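Local structure of stage II sporulation E family protein (Thermanaerovibrio acidaminovorans, 3RNR) at residues B[7-12]-B[80-85]; B[88-93]-B[144-149]. The protein is of unknown function but belongs to the PP2C family and probably acts as a cytosolic protein phosphatase of the SpoIIE type. All coordinates share one frame; numbering follows the deposited sequence.

Two contacts in one antiparallel sheet illustrate how a PP2C-type sandwich is tied together, one contact at the turn end of the sheet, the other at its outer strand. Interaction 1 joins residues 7-12 to 80-85, where two hairpin turns meet; interaction 2 pairs residues 88-93 with 144-149. Their centres lie about 19 Å apart, the first about 18 Å from the centre of the chain, the second about 8 Å. They come in series along the chain, linked by strand 85-91, which leaves the turn of interaction 1 and supplies the first partner of interaction 2. Across the sheet the order is 2-7, 10-18, 72-80, 85-91 and 146-153, so the first contact reaches a dimer-facing end and the second adds an outermost strand.

Interaction 1 (B[7-12]-B[80-85]); sequences GGDKAY and NLRDGT
Lys10 and Asn80 form an antiparallel, non-hydrogen-bonded pair, CA to CA 4.5 Å, just where strand 10-18 leaves the type II' turn of Gly7 to Lys10 and strand 72-80 runs into its own turn. The next link is a single short bond: Leu81 N donates a hydrogen bond to Asp9 O at 2.6 Å, arriving nearly along the C=O axis (171°). Leu81 then folds its side chain back over the same carbonyl, with CG anti to its own carbonyl carbon, and its CD2 lies 4.1 Å from Ala11 CB. Asp9 OD2 makes a salt bridge to Arg82 NH2 at 2.7 Å, but the chains cross obliquely and the carboxylate and guanidinium planes are 57° apart, so this is not a flat two-pronged pair. Arg82 reaches it through a bend at chi3 (-53°), and its side chain is poorly ordered. Asn80 shapes the turn from inside: CG stands anti to the backbone N, and OD1 accepts from Arg82 N at 2.8 Å in the carbonyl plane, an Asx turn, and from Asp83 N at 3.2 Å from above that plane. Lys10 sends its extended chain elsewhere, NZ bonding to Gly43 O. In the second subunit, His172 bonds to Gly8 O, while Leu171 packs on Asp9. The chemistry implies two turns held by backbone hydrogen bonds and by the side-chain carbonyl of Asn80, joined by the Leu81 N to Asp9 O bond and, further out, by a salt bridge from the exposed Arg82 that is probably the looser link.

Interaction 2 (B[88-93]-B[144-149]); sequences WASVGD and EISTSE
Trp88 swings its ring across the neighbouring strand, and its path shows how a side chain can lie on the backbone it pairs with. From CB, CG takes the crowded position between the backbone N and the carbonyl carbon (chi1 56°), and chi2 of -94° lays the indole flat against the backbone of Thr147 and Ser148. CD1 and NE1 meet Ser148 CB, which sits over the five-membered ring 3.6 Å from its centroid in a CH-pi contact. CD2 and CE2 lie beneath Ser148 N, 3.4 Å above the ring plane; CZ2 approaches Thr147 O. At the far edge CZ3 and CH2 reach Ser146 OG, 3.4 Å from CZ3, a hydroxyl bonded to Leu109 N. At the backbone of the same residue, Trp88 N donates to Ser148 OG at 2.9 Å, nearly straight at 164°, while Ser148 N returns a bond to Trp88 O. Ser90 and Ser146 complete the register as a hydrogen-bonded pair, Ser90 N to Ser146 O at 2.8 Å and Ser146 N to Ser90 O at 2.9 Å. On the other face, Ala89 CB packs on Thr147 CG2, and Val91 CG2 crosses Ile145 CG2 obliquely at 3.9 Å, against helix 46-63. Trp88 also touches Val96 of the second sheet. Such an antiparallel edge pairing, with one face to a helix and the other to the partner sheet, is characteristic of the alpha-beta-beta-alpha sandwich of PP2C phosphatases.

Interaction 1 (B[7-12]-B[80-85])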
loop_
_atom_site.group_PDB
_atom_site.type_symbol
_atom_site.label_atom_id
_atom_site.label_comp_id
_atom_site.label_asym_id
_atom_site.label_seq_id
_atom_site.Cartn_x
_atom_site.Cartn_y
_atom_site.Cartn_z
ATOM N N GLY B 7 -1.798 6.405 -6.798
ATOM C CA GLY B 7 -2.923 6.335 -7.715
ATOM C C GLY B 7 -3.533 7.716 -7.897
ATOM O O GLY B 7 -3.483 8.559 -6.998
ATOM N N GLY B 8 -4.166 7.926 -9.043
ATOM C CA GLY B 8 -4.551 9.268 -9.447
ATOM C C GLY B 8 -3.339 10.183 -9.507
ATOM O O GLY B 8 -2.264 9.809 -9.972
ATOM N N ASP B 9 -3.512 11.396 -9.019
ATOM C CA ASP B 9 -2.435 12.372 -8.985
ATOM C C ASP B 9 -1.663 12.287 -7.673
ATOM O O ASP B 9 -0.849 13.161 -7.376
ATOM C CB ASP B 9 -2.978 13.786 -9.198
ATOM C CG ASP B 9 -3.492 14.008 -10.611
ATOM O OD1 ASP B 9 -3.057 13.270 -11.526
ATOM O OD2 ASP B 9 -4.325 14.924 -10.804
ATOM N N LYS B 10 -1.971 11.276 -6.861
ATOM C CA LYS B 10 -1.488 11.253 -5.483
ATOM C C LYS B 10 -0.555 10.103 -5.110
ATOM O O LYS B 10 -0.647 9.004 -5.647
ATOM C CB LYS B 10 -2.682 11.267 -4.528
ATOM C CG LYS B 10 -3.555 12.514 -4.667
ATOM C CD LYS B 10 -4.671 12.534 -3.641
ATOM C CE LYS B 10 -5.580 13.725 -3.868
ATOM N NZ LYS B 10 -6.886 13.547 -3.189
ATOM N N ALA B 11 0.340 10.380 -4.169
ATOM C CA ALA B 11 1.089 9.332 -3.491
ATOM C C ALA B 11 0.620 9.389 -2.041
ATOM O O ALA B 11 0.538 10.475 -1.465
ATOM C CB ALA B 11 2.564 9.598 -3.568
ATOM N N TYR B 12 0.308 8.240 -1.457
ATOM C CA TYR B 12 -0.314 8.218 -0.132
ATOM C C TYR B 12 0.387 7.249 0.791
ATOM O O TYR B 12 1.120 6.364 0.339
ATOM C CB TYR B 12 -1.794 7.832 -0.245
ATOM C CG TYR B 12 -2.011 6.444 -0.815
ATOM C CD1 TYR B 12 -1.898 5.309 -0.011
ATOM C CD2 TYR B 12 -2.304 6.266 -2.155
ATOM C CE1 TYR B 12 -2.096 4.036 -0.538
ATOM C CE2 TYR B 12 -2.502 5.006 -2.685
ATOM C CZ TYR B 12 -2.386 3.900 -1.878
ATOM O OH TYR B 12 -2.580 2.652 -2.423
ATOM N N ASN B 80 -0.476 15.464 -3.268
ATOM C CA ASN B 80 -0.888 15.605 -4.650
ATOM C C ASN B 80 0.364 15.893 -5.461
ATOM O O ASN B 80 1.045 16.900 -5.235
ATOM C CB ASN B 80 -1.904 16.739 -4.789
ATOM C CG ASN B 80 -2.426 16.881 -6.208
ATOM O OD1 ASN B 80 -1.656 16.975 -7.160
ATOM N ND2 ASN B 80 -3.739 16.868 -6.354
ATOM N N LEU B 81 0.664 15.007 -6.404
ATOM C CA LEU B 81 1.912 15.083 -7.161
ATOM C C LEU B 81 1.893 16.205 -8.199
ATOM O O LEU B 81 2.941 16.662 -8.662
ATOM C CB LEU B 81 2.196 13.746 -7.849
ATOM C CG LEU B 81 2.381 12.557 -6.907
ATOM C CD1 LEU B 81 2.549 11.253 -7.675
ATOM C CD2 LEU B 81 3.558 12.795 -5.973
ATOM N N ARG B 82 0.699 16.621 -8.597
ATOM C CA ARG B 82 0.599 17.697 -9.573
ATOM C C ARG B 82 0.960 19.058 -8.975
ATOM O O ARG B 82 1.765 19.797 -9.543
ATOM C CB ARG B 82 -0.799 17.749 -10.184
ATOM C CG ARG B 82 -0.928 18.789 -11.290
ATOM C CD ARG B 82 -2.345 18.880 -11.820
ATOM N NE ARG B 82 -2.852 17.575 -12.232
ATOM C CZ ARG B 82 -4.030 17.387 -12.819
ATOM N NH1 ARG B 82 -4.821 18.423 -13.069
ATOM N NH2 ARG B 82 -4.414 16.164 -13.158
ATOM N N ASP B 83 0.297 19.419 -7.877
ATOM C CA ASP B 83 0.558 20.699 -7.201
ATOM C C ASP B 83 1.431 20.694 -5.930
ATOM O O ASP B 83 1.665 21.747 -5.332
ATOM C CB ASP B 83 -0.738 21.472 -6.981
ATOM C CG ASP B 83 -1.682 20.764 -6.049
ATOM O OD1 ASP B 83 -1.225 19.855 -5.316
ATOM O OD2 ASP B 83 -2.882 21.124 -6.052
ATOM N N GLY B 84 1.875 19.514 -5.504
ATOM C CA GLY B 84 2.703 19.381 -4.322
ATOM C C GLY B 84 2.012 19.568 -2.972
ATOM O O GLY B 84 2.686 19.746 -1.960
ATOM N N THR B 85 0.684 19.507 -2.932
ATOM C CA THR B 85 -0.038 19.790 -1.683
ATOM C C THR B 85 -0.326 18.530 -0.870
ATOM O O THR B 85 -0.578 17.466 -1.422
ATOM C CB THR B 85 -1.361 20.520 -1.920
ATOM O OG1 THR B 85 -2.162 19.754 -2.824
ATOM C CG2 THR B 85 -1.111 21.922 -2.506
#

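Interaction 2 (B[88-93]-B[144-149])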
loop_
_atom_site.group_PDB
_atom_site.type_symbol
_atom_site.label_atom_id
_atom_site.label_comp_id
_atom_site.label_asym_id
_atom_site.label_seq_id
_atom_site.Cartn_x
_atom_site.Cartn_y
_atom_site.Cartn_z
ATOM N N TRP B 88 -3.991 15.225 5.276
ATOM C CA TRP B 88 -3.816 14.107 6.202
ATOM C C TRP B 88 -5.028 13.970 7.113
ATOM O O TRP B 88 -5.846 14.897 7.232
ATOM C CB TRP B 88 -2.530 14.264 7.033
ATOM C CG TRP B 88 -2.472 15.572 7.793
ATOM C CD1 TRP B 88 -1.887 16.735 7.378
ATOM C CD2 TRP B 88 -3.028 15.839 9.089
ATOM N NE1 TRP B 88 -2.059 17.716 8.332
ATOM C CE2 TRP B 88 -2.765 17.194 9.385
ATOM C CE3 TRP B 88 -3.750 15.069 10.016
ATOM C CZ2 TRP B 88 -3.174 17.795 10.581
ATOM C CZ3 TRP B 88 -4.166 15.668 11.203
ATOM C CH2 TRP B 88 -3.877 17.020 11.475
ATOM N N ALA B 89 -5.165 12.800 7.730
ATOM C CA ALA B 89 -6.221 12.594 8.713
ATOM C C ALA B 89 -5.810 11.490 9.673
ATOM O O ALA B 89 -5.032 10.598 9.310
ATOM C CB ALA B 89 -7.538 12.265 8.028
ATOM N N SER B 90 -6.319 11.542 10.900
ATOM C CA SER B 90 -5.990 10.488 11.856
ATOM C C SER B 90 -7.080 10.325 12.893
ATOM O O SER B 90 -7.836 11.257 13.175
ATOM C CB SER B 90 -4.626 10.739 12.511
ATOM O OG SER B 90 -4.666 11.820 13.415
ATOM N N VAL B 91 -7.181 9.120 13.435
ATOM C CA VAL B 91 -8.162 8.839 14.469
ATOM C C VAL B 91 -7.505 7.962 15.516
ATOM O O VAL B 91 -6.961 6.890 15.195
ATOM C CB VAL B 91 -9.404 8.116 13.895
ATOM C CG1 VAL B 91 -10.370 7.737 15.011
ATOM C CG2 VAL B 91 -10.125 8.995 12.851
ATOM N N GLY B 92 -7.611 8.356 16.773
ATOM C CA GLY B 92 -6.913 7.634 17.822
ATOM C C GLY B 92 -5.524 8.159 18.127
ATOM O O GLY B 92 -5.311 9.370 18.235
ATOM N N ASP B 93 -4.625 7.245 18.464
ATOM C CA ASP B 93 -3.274 7.606 18.894
ATOM C C ASP B 93 -2.187 7.489 17.821
ATOM O O ASP B 93 -1.008 7.603 18.144
ATOM C CB ASP B 93 -2.879 6.838 20.155
ATOM C CG ASP B 93 -2.821 5.356 19.915
ATOM O OD1 ASP B 93 -3.377 4.927 18.891
ATOM O OD2 ASP B 93 -2.219 4.624 20.726
ATOM N N GLU B 144 -14.918 12.590 15.990
ATOM C CA GLU B 144 -13.657 13.288 16.219
ATOM C C GLU B 144 -12.595 12.705 15.317
ATOM O O GLU B 144 -12.148 11.581 15.534
ATOM C CB GLU B 144 -13.208 13.165 17.690
ATOM C CG GLU B 144 -14.178 13.792 18.704
ATOM C CD GLU B 144 -14.469 15.260 18.415
ATOM O OE1 GLU B 144 -13.507 16.055 18.278
ATOM O OE2 GLU B 144 -15.664 15.620 18.319
ATOM N N ILE B 145 -12.168 13.495 14.335
ATOM C CA ILE B 145 -11.119 13.100 13.413
ATOM C C ILE B 145 -10.134 14.249 13.333
ATOM O O ILE B 145 -10.536 15.388 13.143
ATOM C CB ILE B 145 -11.688 12.856 11.997
ATOM C CG1 ILE B 145 -12.857 11.867 12.068
ATOM C CG2 ILE B 145 -10.563 12.374 11.055
ATOM C CD1 ILE B 145 -13.701 11.783 10.804
ATOM N N SER B 146 -8.850 13.973 13.517
ATOM C CA SER B 146 -7.852 15.031 13.383
ATOM C C SER B 146 -7.556 15.137 11.892
ATOM O O SER B 146 -7.278 14.117 11.271
ATOM C CB SER B 146 -6.597 14.654 14.188
ATOM O OG SER B 146 -5.656 15.724 14.223
ATOM N N THR B 147 -7.643 16.335 11.305
ATOM C CA THR B 147 -7.450 16.502 9.851
ATOM C C THR B 147 -6.681 17.769 9.477
ATOM O O THR B 147 -6.699 18.747 10.219
ATOM C CB THR B 147 -8.806 16.576 9.073
ATOM O OG1 THR B 147 -9.517 17.761 9.449
ATOM C CG2 THR B 147 -9.683 15.382 9.361
ATOM N N SER B 148 -6.037 17.748 8.309
ATOM C CA SER B 148 -5.483 18.959 7.721
ATOM C C SER B 148 -6.665 19.863 7.399
ATOM O O SER B 148 -7.815 19.400 7.345
ATOM C CB SER B 148 -4.732 18.630 6.427
ATOM O OG SER B 148 -5.488 17.730 5.630
ATOM N N GLU B 149 -6.419 21.158 7.246
ATOM C CA GLU B 149 -7.526 21.982 6.806
ATOM C C GLU B 149 -7.253 22.479 5.399
ATOM O O GLU B 149 -7.486 21.724 4.459
ATOM C CB GLU B 149 -7.651 23.155 7.780
ATOM C CG GLU B 149 -8.239 22.759 9.110
ATOM C CD GLU B 149 -9.705 22.414 8.980
ATOM O OE1 GLU B 149 -10.359 22.928 8.038
ATOM O OE2 GLU B 149 -10.202 21.623 9.803
#